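Local structure of protein BIM1 (Saccharomyces cerevisiae, 4E61) at residues D50-V55 with S94-T99; H56-L61 with R87-V92. The protein binds microtubules, including their plus ends, as a MAPRE-family protein whose C-terminal EB1-like domain is the part described here. All coordinates share one frame; numbering follows the deposited sequence.

In the fold
Contacts 1 and 2 are two consecutive levels of a single helix pair, with centres about 9 Å apart. Both draw one segment from the long helix 2-63 and the other from helix 84-101, which runs back against its C-terminal part. The order is therefore nested: 50-55, 56-61, 87-92, 94-99, with contact 2 enclosed by contact 1. Val92, from contact 2, seals the seam: its CG1 lies 3.6 Å from CG2 of Val55 and touches Ile51 as well. Both contacts also reach the second subunit, as expected of the EB1-like C-terminal domain, where a dimeric coiled coil ends in a four-helix bundle with two helices from each chain.

Contact 1 of 2, residues D50-V55 with S94-T99; sequences DIEILV and SILYAT
Leu96 is the side chain through which helix 84-101 engages the 50-55 turn of helix 2-63, and it illustrates how a single branched side chain can carry a helix-helix contact. The CB bond already points at the opposite helix. With CG anti to its own carbonyl carbon (chi1 -59°), the branch continues across the gap and delivers both methyls to the far surface. CD1 makes most of the touches. It settles against the backbone of Glu52, 3.8 Å from the CA of that residue, and two methyls one helical turn apart also meet it: CG2 of Ile51 and CG2 of Val55 each lie 4.0 Å from Leu96 CD1. CD2, the other tip, turns to Ile51 and stops 4.1 Å from its CG2.

The isoleucine and the valine approach differently. Ile51 crosses Leu96 at about a right angle, and its CG2, held anti to the backbone N, touches both leucine methyls. Val55 reaches out to meet Leu96 tip to tip through CG2. Glu52 contributes its main chain and the root of its side chain, with CB 4.3 Å from Leu96 CD1. No hydrogen bond joins the segments, so the level rests on van der Waals contact alone, with 150 Å² buried in total.

The short axes come within 10.8 Å and run roughly antiparallel, at 137°. Inside the chain, Val55 also packs on Val89 and Glu93 of helix 84-101. Across the dimer, Ile51 packs on Leu96 of the second subunit, Ile95 on Ile51 of that subunit, and Leu54 on its Phe88, which places this level within the four-helix bundle of the EB1-like domain, between helices of both chains.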
loop_
_atom_site.group_PDB
_atom_site.type_symbol
_atom_site.label_atom_id
_atom_site.label_comp_id
_atom_site.label_asym_id
_atom_site.label_seq_id
_atom_site.Cartn_x
_atom_site.Cartn_y
_atom_site.Cartn_z
ATOM N N ASP A 50 -2.248 0.001 -18.091
ATOM C CA ASP A 50 -3.019 -0.667 -19.149
ATOM C C ASP A 50 -4.241 0.160 -19.595
ATOM O O ASP A 50 -4.566 0.185 -20.796
ATOM C CB ASP A 50 -3.456 -2.060 -18.694
ATOM C CG ASP A 50 -2.338 -3.060 -18.488
ATOM O OD1 ASP A 50 -1.210 -2.805 -18.984
ATOM O OD2 ASP A 50 -2.586 -4.097 -17.821
ATOM N N ILE A 51 -4.900 0.866 -18.637
ATOM C CA ILE A 51 -6.020 1.720 -18.992
ATOM C C ILE A 51 -5.493 2.943 -19.759
ATOM O O ILE A 51 -6.119 3.329 -20.750
ATOM C CB ILE A 51 -6.971 2.055 -17.819
ATOM C CG1 ILE A 51 -7.709 0.799 -17.358
ATOM C CG2 ILE A 51 -7.998 3.128 -18.209
ATOM C CD1 ILE A 51 -8.484 0.954 -15.996
ATOM N N GLU A 52 -4.324 3.501 -19.341
ATOM C CA GLU A 52 -3.693 4.650 -20.010
ATOM C C GLU A 52 -3.376 4.342 -21.490
ATOM O O GLU A 52 -3.767 5.111 -22.376
ATOM C CB GLU A 52 -2.444 5.147 -19.258
ATOM C CG GLU A 52 -2.141 6.596 -19.633
ATOM C CD GLU A 52 -0.877 7.255 -19.117
ATOM O OE1 GLU A 52 0.212 6.784 -19.513
ATOM O OE2 GLU A 52 -0.980 8.378 -18.566
ATOM N N ILE A 53 -2.724 3.186 -21.736
ATOM C CA ILE A 53 -2.380 2.681 -23.071
ATOM C C ILE A 53 -3.639 2.572 -23.943
ATOM O O ILE A 53 -3.664 3.107 -25.042
ATOM C CB ILE A 53 -1.595 1.334 -22.957
ATOM C CG1 ILE A 53 -0.158 1.588 -22.417
ATOM C CG2 ILE A 53 -1.578 0.587 -24.289
ATOM C CD1 ILE A 53 0.535 0.406 -21.654
ATOM N N LEU A 54 -4.691 1.921 -23.418
ATOM C CA LEU A 54 -5.975 1.747 -24.087
ATOM C C LEU A 54 -6.629 3.094 -24.439
ATOM O O LEU A 54 -7.089 3.267 -25.563
ATOM C CB LEU A 54 -6.903 0.870 -23.219
ATOM C CG LEU A 54 -8.358 0.696 -23.701
ATOM C CD1 LEU A 54 -8.451 -0.123 -24.998
ATOM C CD2 LEU A 54 -9.218 0.125 -22.622
ATOM N N VAL A 55 -6.633 4.047 -23.496
ATOM C CA VAL A 55 -7.213 5.385 -23.682
ATOM C C VAL A 55 -6.492 6.138 -24.783
ATOM O O VAL A 55 -7.168 6.658 -25.676
ATOM C CB VAL A 55 -7.286 6.174 -22.349
ATOM C CG1 VAL A 55 -7.383 7.688 -22.568
ATOM C CG2 VAL A 55 -8.450 5.673 -21.517
ATOM N N SER A 94 -9.470 12.102 -18.059
ATOM C CA SER A 94 -9.500 13.087 -16.968
ATOM C C SER A 94 -9.315 12.394 -15.610
ATOM O O SER A 94 -8.551 12.894 -14.780
ATOM C CB SER A 94 -10.760 13.950 -17.016
ATOM O OG SER A 94 -11.907 13.230 -16.610
ATOM N N ILE A 95 -9.937 11.222 -15.418
ATOM C CA ILE A 95 -9.729 10.443 -14.199
ATOM C C ILE A 95 -8.251 10.033 -14.065
ATOM O O ILE A 95 -7.681 10.201 -12.992
ATOM C CB ILE A 95 -10.707 9.250 -13.999
ATOM C CG1 ILE A 95 -12.167 9.752 -13.927
ATOM C CG2 ILE A 95 -10.335 8.462 -12.706
ATOM C CD1 ILE A 95 -13.285 8.603 -14.059
ATOM N N LEU A 96 -7.630 9.558 -15.159
ATOM C CA LEU A 96 -6.204 9.160 -15.199
ATOM C C LEU A 96 -5.247 10.323 -14.917
ATOM O O LEU A 96 -4.242 10.133 -14.220
ATOM C CB LEU A 96 -5.799 8.430 -16.520
ATOM C CG LEU A 96 -6.547 7.131 -16.872
ATOM C CD1 LEU A 96 -6.349 6.771 -18.316
ATOM C CD2 LEU A 96 -6.208 5.978 -15.929
ATOM N N TYR A 97 -5.547 11.508 -15.462
ATOM C CA TYR A 97 -4.741 12.719 -15.244
ATOM C C TYR A 97 -4.810 13.148 -13.757
ATOM O O TYR A 97 -3.771 13.400 -13.156
ATOM C CB TYR A 97 -5.125 13.869 -16.223
ATOM C CG TYR A 97 -4.176 15.035 -16.075
ATOM C CD1 TYR A 97 -2.919 15.016 -16.679
ATOM C CD2 TYR A 97 -4.465 16.086 -15.203
ATOM C CE1 TYR A 97 -1.989 16.025 -16.444
ATOM C CE2 TYR A 97 -3.548 17.108 -14.972
ATOM C CZ TYR A 97 -2.313 17.076 -15.597
ATOM O OH TYR A 97 -1.415 18.090 -15.367
ATOM N N ALA A 98 -6.023 13.151 -13.153
ATOM C CA ALA A 98 -6.220 13.447 -11.730
ATOM C C ALA A 98 -5.451 12.454 -10.820
ATOM O O ALA A 98 -5.036 12.842 -9.736
ATOM C CB ALA A 98 -7.704 13.445 -11.385
ATOM N N THR A 99 -5.270 11.180 -11.252
ATOM C CA THR A 99 -4.525 10.183 -10.473
ATOM C C THR A 99 -3.035 10.457 -10.543
ATOM O O THR A 99 -2.352 10.363 -9.527
ATOM C CB THR A 99 -5.049 8.709 -10.597
ATOM O OG1 THR A 99 -3.997 7.750 -10.667
ATOM C CG2 THR A 99 -6.011 8.491 -11.693
#

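Contact 2 of 2, residues H56-L61 with R87-V92; sequences HTTQDL and RFVKKV
Gln59 meets Val89 and Lys90 where helices 2-63 and 84-101 pair in antiparallel fashion, as one chain's half of the EB1-like four-helix bundle. The nonpolar part of the contact centres on Val89. Its CG1, anti to the backbone N (chi1 171°), lies against the Gln59 side chain, 3.8 Å from CG of Gln59, and the two side chains slide past each other in opposite directions. The other valine methyl, CG2, meets the hydroxyl of Thr58, with Thr58 OG1 3.6 Å from Val89 CG2. On the dimer side, Val89 and Thr58 both touch Phe88 of the second subunit, so this surface is buried by protein from both chains.

Polar interactions engage both ends of the Gln59 amide, one of them weakly. No hydrogen bond links the two segments, but NE2 donates to OE2 of Glu93, the next turn of helix 84-101, and Lys90 NZ forms a salt bridge with the same oxygen. The carboxylate is thus shared by an amide and an ammonium group, which would probably help it stay ionised. At the other end of the amide, His56 ND1 gives OE1 of Gln59 a weak hydrogen bond of 3.4 Å, bent to 141°. With an alanine in place of Gln59, Val89 CG1 would probably face a gap, and Glu93 and His56 would each lose a hydrogen-bonding partner.

Lys90 crosses Gln59 at about a right angle. The bend at chi2 (-68°) brings the last methylenes of its chain to the amide, and Lys90 CE comes to rest 3.4 Å from Gln59 NE2.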
loop_
_atom_site.group_PDB
_atom_site.type_symbol
_atom_site.label_atom_id
_atom_site.label_comp_id
_atom_site.label_asym_id
_atom_site.label_seq_id
_atom_site.Cartn_x
_atom_site.Cartn_y
_atom_site.Cartn_z
ATOM N N HIS A 56 -5.140 6.159 -24.751
ATOM C CA HIS A 56 -4.363 6.847 -25.775
ATOM C C HIS A 56 -4.430 6.210 -27.168
ATOM O O HIS A 56 -4.625 6.928 -28.152
ATOM C CB HIS A 56 -2.949 7.187 -25.296
ATOM C CG HIS A 56 -2.973 8.138 -24.144
ATOM N ND1 HIS A 56 -3.636 9.360 -24.225
ATOM C CD2 HIS A 56 -2.462 7.998 -22.901
ATOM C CE1 HIS A 56 -3.498 9.918 -23.038
ATOM N NE2 HIS A 56 -2.795 9.137 -22.207
ATOM N N THR A 57 -4.352 4.872 -27.236
ATOM C CA THR A 57 -4.476 4.097 -28.462
ATOM C C THR A 57 -5.824 4.377 -29.153
ATOM O O THR A 57 -5.835 4.674 -30.348
ATOM C CB THR A 57 -4.235 2.622 -28.135
ATOM O OG1 THR A 57 -2.848 2.460 -27.849
ATOM C CG2 THR A 57 -4.653 1.686 -29.253
ATOM N N THR A 58 -6.952 4.315 -28.414
ATOM C CA THR A 58 -8.241 4.588 -29.046
ATOM C C THR A 58 -8.461 6.043 -29.367
ATOM O O THR A 58 -9.238 6.330 -30.264
ATOM C CB THR A 58 -9.454 3.821 -28.483
ATOM O OG1 THR A 58 -10.306 4.667 -27.712
ATOM C CG2 THR A 58 -9.098 2.518 -27.810
ATOM N N GLN A 59 -7.760 6.955 -28.680
ATOM C CA GLN A 59 -7.812 8.387 -28.986
ATOM C C GLN A 59 -7.107 8.656 -30.320
ATOM O O GLN A 59 -7.561 9.512 -31.086
ATOM C CB GLN A 59 -7.146 9.204 -27.886
ATOM C CG GLN A 59 -8.126 10.117 -27.180
ATOM C CD GLN A 59 -7.577 10.629 -25.886
ATOM O OE1 GLN A 59 -6.356 10.779 -25.697
ATOM N NE2 GLN A 59 -8.478 10.903 -24.957
ATOM N N ASP A 60 -6.013 7.908 -30.592
ATOM C CA ASP A 60 -5.264 7.992 -31.837
ATOM C C ASP A 60 -6.131 7.530 -33.022
ATOM O O ASP A 60 -6.115 8.191 -34.052
ATOM C CB ASP A 60 -3.938 7.215 -31.731
ATOM C CG ASP A 60 -2.933 7.813 -30.749
ATOM O OD1 ASP A 60 -3.223 8.907 -30.178
ATOM O OD2 ASP A 60 -1.868 7.183 -30.532
ATOM N N LEU A 61 -6.977 6.506 -32.845
ATOM C CA LEU A 61 -7.882 6.046 -33.899
ATOM C C LEU A 61 -9.059 7.015 -34.133
ATOM O O LEU A 61 -9.558 7.092 -35.253
ATOM C CB LEU A 61 -8.401 4.627 -33.618
ATOM C CG LEU A 61 -7.395 3.556 -33.196
ATOM C CD1 LEU A 61 -8.097 2.224 -33.004
ATOM C CD2 LEU A 61 -6.260 3.415 -34.204
ATOM N N ARG A 87 -16.457 10.985 -25.721
ATOM C CA ARG A 87 -16.927 11.574 -24.467
ATOM C C ARG A 87 -16.493 10.677 -23.304
ATOM O O ARG A 87 -15.960 11.165 -22.306
ATOM C CB ARG A 87 -18.464 11.670 -24.499
ATOM C CG ARG A 87 -19.064 12.872 -23.791
ATOM C CD ARG A 87 -20.558 12.949 -24.067
ATOM N NE ARG A 87 -20.843 13.199 -25.480
ATOM C CZ ARG A 87 -21.889 12.702 -26.135
ATOM N NH1 ARG A 87 -22.775 11.937 -25.507
ATOM N NH2 ARG A 87 -22.059 12.969 -27.424
ATOM N N PHE A 88 -16.696 9.366 -23.461
ATOM C CA PHE A 88 -16.329 8.372 -22.465
ATOM C C PHE A 88 -14.821 8.287 -22.353
ATOM O O PHE A 88 -14.312 8.331 -21.237
ATOM C CB PHE A 88 -16.947 7.004 -22.796
ATOM C CG PHE A 88 -16.678 5.947 -21.757
ATOM C CD1 PHE A 88 -17.468 5.851 -20.623
ATOM C CD2 PHE A 88 -15.607 5.071 -21.889
ATOM C CE1 PHE A 88 -17.217 4.865 -19.663
ATOM C CE2 PHE A 88 -15.342 4.104 -20.912
ATOM C CZ PHE A 88 -16.154 4.003 -19.814
ATOM N N VAL A 89 -14.111 8.211 -23.498
ATOM C CA VAL A 89 -12.648 8.145 -23.551
ATOM C C VAL A 89 -12.043 9.353 -22.838
ATOM O O VAL A 89 -11.105 9.172 -22.061
ATOM C CB VAL A 89 -12.089 7.923 -24.992
ATOM C CG1 VAL A 89 -10.574 8.076 -25.034
ATOM C CG2 VAL A 89 -12.471 6.554 -25.526
ATOM N N LYS A 90 -12.626 10.553 -23.033
ATOM C CA LYS A 90 -12.166 11.790 -22.397
ATOM C C LYS A 90 -12.435 11.831 -20.891
ATOM O O LYS A 90 -11.619 12.377 -20.147
ATOM C CB LYS A 90 -12.687 13.055 -23.115
ATOM C CG LYS A 90 -11.960 13.368 -24.440
ATOM C CD LYS A 90 -10.493 13.790 -24.235
ATOM C CE LYS A 90 -9.771 14.044 -25.534
ATOM N NZ LYS A 90 -8.361 14.448 -25.300
ATOM N N LYS A 91 -13.543 11.213 -20.441
ATOM C CA LYS A 91 -13.904 11.096 -19.032
ATOM C C LYS A 91 -12.854 10.248 -18.317
ATOM O O LYS A 91 -12.383 10.650 -17.261
ATOM C CB LYS A 91 -15.307 10.478 -18.875
ATOM C CG LYS A 91 -16.437 11.490 -18.969
ATOM C CD LYS A 91 -17.822 10.836 -18.845
ATOM C CE LYS A 91 -18.606 10.983 -20.127
ATOM N NZ LYS A 91 -19.914 10.288 -20.069
ATOM N N VAL A 92 -12.448 9.111 -18.929
ATOM C CA VAL A 92 -11.434 8.184 -18.400
ATOM C C VAL A 92 -10.080 8.881 -18.329
ATOM O O VAL A 92 -9.375 8.740 -17.332
ATOM C CB VAL A 92 -11.342 6.835 -19.187
ATOM C CG1 VAL A 92 -10.381 5.884 -18.509
ATOM C CG2 VAL A 92 -12.699 6.158 -19.316
#